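Local coordinates for protein NADPH Quinone Oxidoreductase (Streptococcus mutans, PDB 4F8Y) that catalyses the reduction of quinones, probably including the bound menadione, with NADPH, likely by way of its FAD, at residues 15-19 against 124-128; 32-36 against 67-73. One frame throughout, in Å; residues are numbered along the deposited sequence.

Interaction 1 of 2, residues 15-19 against 124-128; sequences FNAEI and IITTH. With FAD (flavin-adenine dinucleotide), chain E.
With OG1 set between the backbone N and the carbonyl carbon (chi1 58°), Thr127 turns its hydroxyl to the amide of Asn16 and its methyl to Ile19; Asn16 meets it with an unusual chi1 of -91°. Asn16 ND2 donates to Thr127 OG1 at 2.9 Å, nearly straight (164°) and in the amide plane. The same ND2 also donates to FAD O1P, 2.9 Å away, while Thr127 OG1 shares a 2.8 Å hydrogen bond with the ribityl FAD O4'. Asparagine suits this place because its amide has two N-H groups, one for each acceptor; threonine supplies a hydroxyl and a methyl together. Below this polar layer Ile19 CD1 and Thr127 CG2 meet tip to tip at 3.5 Å, and Ile19 CG2 packs on Ile125 CG2. Thr127 CG2 also lies at the edge of the Phe15 ring, 4.2 Å from CD2. Backbone N atoms at the start of helix 15-26 donate hydrogen bonds to the diphosphate, Phe15 N to FAD O2A and Asn16 N to FAD O1P, the latter at 2.8 Å. The helix dipole would favour these negative charges. A helix N-terminus that cradles phosphate at the C-terminal edge of a parallel sheet is characteristic of the flavodoxin-like fold.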
# COMPACT_ATOMS: atom_id res chain seq x y z
N PHE A 15 13.28 -10.05 11.77
CA PHE A 15 14.50 -9.72 11.07
C PHE A 15 14.53 -8.22 10.81
O PHE A 15 15.57 -7.58 10.98
CB PHE A 15 14.60 -10.51 9.76
CG PHE A 15 15.91 -10.34 9.04
CD1 PHE A 15 17.08 -10.84 9.59
CD2 PHE A 15 15.97 -9.69 7.82
CE1 PHE A 15 18.28 -10.68 8.93
CE2 PHE A 15 17.17 -9.53 7.15
CZ PHE A 15 18.32 -10.03 7.72
N ASN A 16 13.39 -7.66 10.41
CA ASN A 16 13.28 -6.22 10.17
C ASN A 16 13.69 -5.41 11.38
O ASN A 16 14.35 -4.38 11.25
CB ASN A 16 11.86 -5.83 9.73
CG ASN A 16 11.70 -5.85 8.23
OD1 ASN A 16 11.66 -4.81 7.58
ND2 ASN A 16 11.64 -7.04 7.66
N ALA A 17 13.31 -5.88 12.56
CA ALA A 17 13.74 -5.27 13.82
C ALA A 17 15.27 -5.29 13.96
O ALA A 17 15.86 -4.36 14.52
CB ALA A 17 13.09 -5.97 15.01
N GLU A 18 15.90 -6.35 13.46
CA GLU A 18 17.36 -6.46 13.48
C GLU A 18 18.00 -5.47 12.50
O GLU A 18 19.06 -4.91 12.78
CB GLU A 18 17.80 -7.89 13.18
CG GLU A 18 19.31 -8.09 13.22
CD GLU A 18 19.90 -7.78 14.57
OE1 GLU A 18 19.22 -8.04 15.59
OE2 GLU A 18 21.05 -7.29 14.63
N ILE A 19 17.35 -5.26 11.35
CA ILE A 19 17.79 -4.25 10.39
C ILE A 19 17.73 -2.85 10.99
O ILE A 19 18.66 -2.07 10.84
CB ILE A 19 16.93 -4.28 9.12
CG1 ILE A 19 17.16 -5.58 8.36
CG2 ILE A 19 17.23 -3.07 8.25
CD1 ILE A 19 16.13 -5.83 7.28
N ILE A 124 15.47 3.39 1.21
CA ILE A 124 14.42 2.41 1.44
C ILE A 124 15.07 1.05 1.59
O ILE A 124 15.82 0.60 0.71
CB ILE A 124 13.41 2.38 0.28
CG1 ILE A 124 12.69 3.73 0.16
CG2 ILE A 124 12.42 1.24 0.48
CD1 ILE A 124 12.05 3.96 -1.19
N ILE A 125 14.82 0.40 2.73
CA ILE A 125 15.32 -0.95 2.96
C ILE A 125 14.17 -1.96 2.98
O ILE A 125 13.32 -1.93 3.87
CB ILE A 125 16.18 -1.07 4.24
CG1 ILE A 125 17.23 0.05 4.29
CG2 ILE A 125 16.88 -2.42 4.29
CD1 ILE A 125 17.85 0.23 5.66
N THR A 126 14.17 -2.85 2.00
CA THR A 126 13.10 -3.82 1.84
C THR A 126 13.59 -5.25 2.09
O THR A 126 14.76 -5.58 1.87
CB THR A 126 12.47 -3.77 0.42
OG1 THR A 126 13.46 -3.39 -0.54
CG2 THR A 126 11.34 -2.76 0.36
N THR A 127 12.67 -6.09 2.56
CA THR A 127 12.89 -7.53 2.65
C THR A 127 11.75 -8.25 1.89
O THR A 127 10.62 -7.79 1.88
CB THR A 127 12.98 -7.99 4.13
OG1 THR A 127 11.78 -7.63 4.84
CG2 THR A 127 14.16 -7.35 4.81
N HIS A 128 12.07 -9.36 1.23
CA HIS A 128 11.05 -10.19 0.59
C HIS A 128 11.61 -11.55 0.14
O HIS A 128 12.82 -11.78 0.26
CB HIS A 128 10.38 -9.45 -0.57
CG HIS A 128 11.32 -9.04 -1.66
ND1 HIS A 128 11.76 -9.91 -2.64
CD2 HIS A 128 11.91 -7.85 -1.92
CE1 HIS A 128 12.58 -9.28 -3.45
NE2 HIS A 128 12.69 -8.03 -3.04
PA FAD E . 11.07 -12.90 10.02
O1A FAD E . 9.87 -14.01 9.83
O2A FAD E . 10.86 -12.14 11.24
O5B FAD E . 12.53 -13.65 10.05
C5B FAD E . 12.99 -14.26 8.87
C4B FAD E . 14.23 -15.11 9.09
O4B FAD E . 15.42 -14.42 9.58
C3B FAD E . 14.07 -16.29 10.13
O3B FAD E . 14.41 -17.60 9.76
C2B FAD E . 14.68 -15.71 11.39
O2B FAD E . 14.88 -16.57 12.48
C1B FAD E . 15.84 -15.01 10.78
N9A FAD E . 16.52 -14.04 11.64
C8A FAD E . 15.98 -13.25 12.58
N7A FAD E . 17.00 -12.49 13.12
C5A FAD E . 18.17 -12.83 12.49
C6A FAD E . 19.46 -12.39 12.63
N6A FAD E . 19.78 -11.36 13.61
N1A FAD E . 20.44 -12.90 11.87
C2A FAD E . 20.16 -13.86 10.96
N3A FAD E . 18.88 -14.30 10.82
C4A FAD E . 17.89 -13.78 11.58
N1 FAD E . 7.42 -11.69 -0.05
C2 FAD E . 7.47 -11.92 -1.57
O2 FAD E . 8.74 -11.87 -2.14
N3 FAD E . 6.41 -11.05 -2.30
C4 FAD E . 4.96 -10.85 -1.71
O4 FAD E . 4.30 -9.73 -2.22
C4X FAD E . 4.90 -10.90 -0.16
N5 FAD E . 3.66 -10.69 0.57
C5X FAD E . 3.55 -10.97 1.99
C6 FAD E . 2.33 -10.65 2.62
C7 FAD E . 2.19 -10.89 3.96
C7M FAD E . 0.88 -10.53 4.66
C8 FAD E . 3.21 -11.43 4.66
C8M FAD E . 3.05 -11.70 6.16
C9 FAD E . 4.39 -11.75 4.04
C9A FAD E . 4.54 -11.51 2.66
N10 FAD E . 5.80 -11.84 2.03
C10 FAD E . 6.05 -11.59 0.61
C1' FAD E . 6.92 -12.26 2.85
C2' FAD E . 7.74 -11.15 3.52
O2' FAD E . 8.24 -10.15 2.67
C3' FAD E . 8.75 -11.72 4.49
O3' FAD E . 8.19 -12.55 5.47
C4' FAD E . 9.58 -10.60 5.10
O4' FAD E . 10.04 -9.66 4.18
C5' FAD E . 10.71 -11.10 5.98
O5' FAD E . 11.10 -10.15 6.91
P FAD E . 10.60 -10.43 8.45
O1P FAD E . 11.28 -9.30 9.43
O2P FAD E . 9.14 -10.41 8.51
O3P FAD E . 11.15 -11.97 8.66

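Interaction 2 of 2, residues 32-36 against 67-73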
# COMPACT_ATOMS: atom_id res chain seq x y z
N THR A 32 21.57 13.66 14.11
CA THR A 32 20.48 13.61 15.09
C THR A 32 19.42 12.65 14.54
O THR A 32 18.81 12.94 13.52
CB THR A 32 19.84 15.00 15.33
OG1 THR A 32 20.84 15.93 15.76
CG2 THR A 32 18.76 14.93 16.40
N VAL A 33 19.22 11.51 15.19
CA VAL A 33 18.38 10.46 14.62
C VAL A 33 17.10 10.23 15.43
O VAL A 33 17.15 10.07 16.64
CB VAL A 33 19.15 9.11 14.52
CG1 VAL A 33 18.29 8.03 13.86
CG2 VAL A 33 20.48 9.30 13.77
N SER A 34 15.96 10.22 14.75
CA SER A 34 14.70 9.88 15.41
C SER A 34 13.98 8.72 14.71
O SER A 34 13.82 8.70 13.48
CB SER A 34 13.80 11.11 15.56
OG SER A 34 12.93 11.27 14.46
N THR A 35 13.57 7.73 15.50
CA THR A 35 12.90 6.54 14.98
C THR A 35 11.38 6.63 15.18
O THR A 35 10.89 6.93 16.28
CB THR A 35 13.45 5.24 15.63
OG1 THR A 35 14.85 5.09 15.33
CG2 THR A 35 12.69 4.02 15.12
N LEU A 36 10.64 6.38 14.11
CA LEU A 36 9.19 6.32 14.17
C LEU A 36 8.74 4.87 13.95
O LEU A 36 8.69 4.36 12.83
CB LEU A 36 8.59 7.26 13.13
CG LEU A 36 7.08 7.22 12.97
CD1 LEU A 36 6.41 7.48 14.31
CD2 LEU A 36 6.64 8.21 11.90
N TYR A 67 3.38 13.85 12.99
CA TYR A 67 4.04 13.15 11.89
C TYR A 67 4.39 14.04 10.70
O TYR A 67 5.35 13.74 9.98
CB TYR A 67 3.22 11.91 11.50
CG TYR A 67 2.88 11.05 12.70
CD1 TYR A 67 3.85 10.27 13.31
CD2 TYR A 67 1.60 11.04 13.23
CE1 TYR A 67 3.56 9.48 14.41
CE2 TYR A 67 1.30 10.27 14.33
CZ TYR A 67 2.28 9.49 14.91
OH TYR A 67 1.98 8.71 16.01
N ARG A 68 3.66 15.13 10.49
CA ARG A 68 4.07 16.15 9.53
C ARG A 68 5.36 16.81 10.01
O ARG A 68 6.30 17.00 9.24
CB ARG A 68 3.00 17.22 9.35
CG ARG A 68 1.79 16.77 8.54
CD ARG A 68 0.92 17.95 8.13
NE ARG A 68 0.32 18.62 9.27
CZ ARG A 68 -0.82 18.26 9.86
NH1 ARG A 68 -1.51 17.21 9.40
NH2 ARG A 68 -1.28 18.94 10.90
N ASP A 69 5.39 17.17 11.28
CA ASP A 69 6.52 17.88 11.85
C ASP A 69 7.82 17.06 11.82
O ASP A 69 8.90 17.63 11.66
CB ASP A 69 6.21 18.34 13.28
CG ASP A 69 5.25 19.52 13.31
OD1 ASP A 69 5.08 20.19 12.27
OD2 ASP A 69 4.67 19.79 14.39
N LEU A 70 7.70 15.74 11.99
CA LEU A 70 8.84 14.83 11.87
C LEU A 70 9.41 14.85 10.43
O LEU A 70 10.63 14.97 10.22
CB LEU A 70 8.44 13.40 12.26
CG LEU A 70 8.41 13.02 13.74
CD1 LEU A 70 7.77 11.65 13.93
CD2 LEU A 70 9.82 13.04 14.35
N VAL A 71 8.52 14.75 9.45
CA VAL A 71 8.93 14.83 8.05
C VAL A 71 9.64 16.14 7.73
O VAL A 71 10.69 16.15 7.11
CB VAL A 71 7.76 14.61 7.08
CG1 VAL A 71 8.18 14.94 5.66
CG2 VAL A 71 7.26 13.18 7.19
N THR A 72 9.06 17.25 8.18
CA THR A 72 9.64 18.57 7.92
C THR A 72 11.02 18.72 8.55
O THR A 72 11.93 19.31 7.97
CB THR A 72 8.72 19.70 8.44
OG1 THR A 72 7.44 19.64 7.78
CG2 THR A 72 9.37 21.07 8.20
N TRP A 73 11.17 18.16 9.74
CA TRP A 73 12.41 18.22 10.50
C TRP A 73 13.54 17.45 9.79
O TRP A 73 14.67 17.93 9.69
CB TRP A 73 12.13 17.68 11.92
CG TRP A 73 13.31 17.31 12.77
CD1 TRP A 73 13.96 18.11 13.67
CD2 TRP A 73 13.94 16.02 12.85
NE1 TRP A 73 14.98 17.40 14.28
CE2 TRP A 73 14.98 16.12 13.79
CE3 TRP A 73 13.73 14.80 12.19
CZ2 TRP A 73 15.81 15.04 14.10
CZ3 TRP A 73 14.56 13.73 12.50
CH2 TRP A 73 15.58 13.86 13.45
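Leu36 presents both methyls to Tyr67: CD1 comes to the ring edge, 3.5 Å from CE1 and near the ring plane, while CD2 sits 3.7 Å from CD1 of the same ring. The leucine lies roughly perpendicular to the tyrosine side chain, and Leu36 CD2 also reaches Leu70 CD1 at 4.2 Å. A branched leucine suits this corner because it can fill the angle between an aromatic edge and a second leucine. Two residues back, Ser34 is small enough to let the helix side chains come close. Its OG touches Leu70 CD2 (3.6 Å) and Trp73 CZ3 (3.5 Å), and this hydroxyl is buried without a polar partner. Toward the start of the strand the indole reaches Thr32: with CG anti to the backbone N (chi1 165°), Trp73 extends its benzo ring so that CH2 lies 3.4 Å from Thr32 O and CZ2 meets Thr32 CG2, which approaches the ring edge in plane. No hydrogen bond joins the segments. Beyond this shell, Tyr67 OH is hydrogen-bonded to Glu41 and its ring meets Phe43 edge-to-face, while Lys2 makes a cation-pi contact with Trp73. Strand 32-37 is fixed through backbone bonds to strand 2-7, whose Leu4 touches both Ser34 and Leu70. With segments 32-36 and 67-73 roughly antiparallel (147°), helix 65-73 packs on the edge strand of a parallel sheet, the layered alpha/beta packing of the flavodoxin-like fold.

How the interactions relate
Both interactions pack a helix on the same five-stranded parallel sheet, with centres about 20 Å apart and nearest atoms about 9 Å apart. Interaction 1 is wholly buried and lies on the inner strand 120-127 at its C-terminal end, where FAD binds; a few polar groups there serve the cofactor above an aliphatic base. Interaction 2 lies on the outermost strand 32-37, is only partly buried, and relies on leucine and aromatic packing with no hydrogen bond across it. Helix 15-26 is followed in the chain by strand 32-37, tying the two together, and the 32-36/67-73 contact is nested within the chain loop that 15-19/124-128 closes.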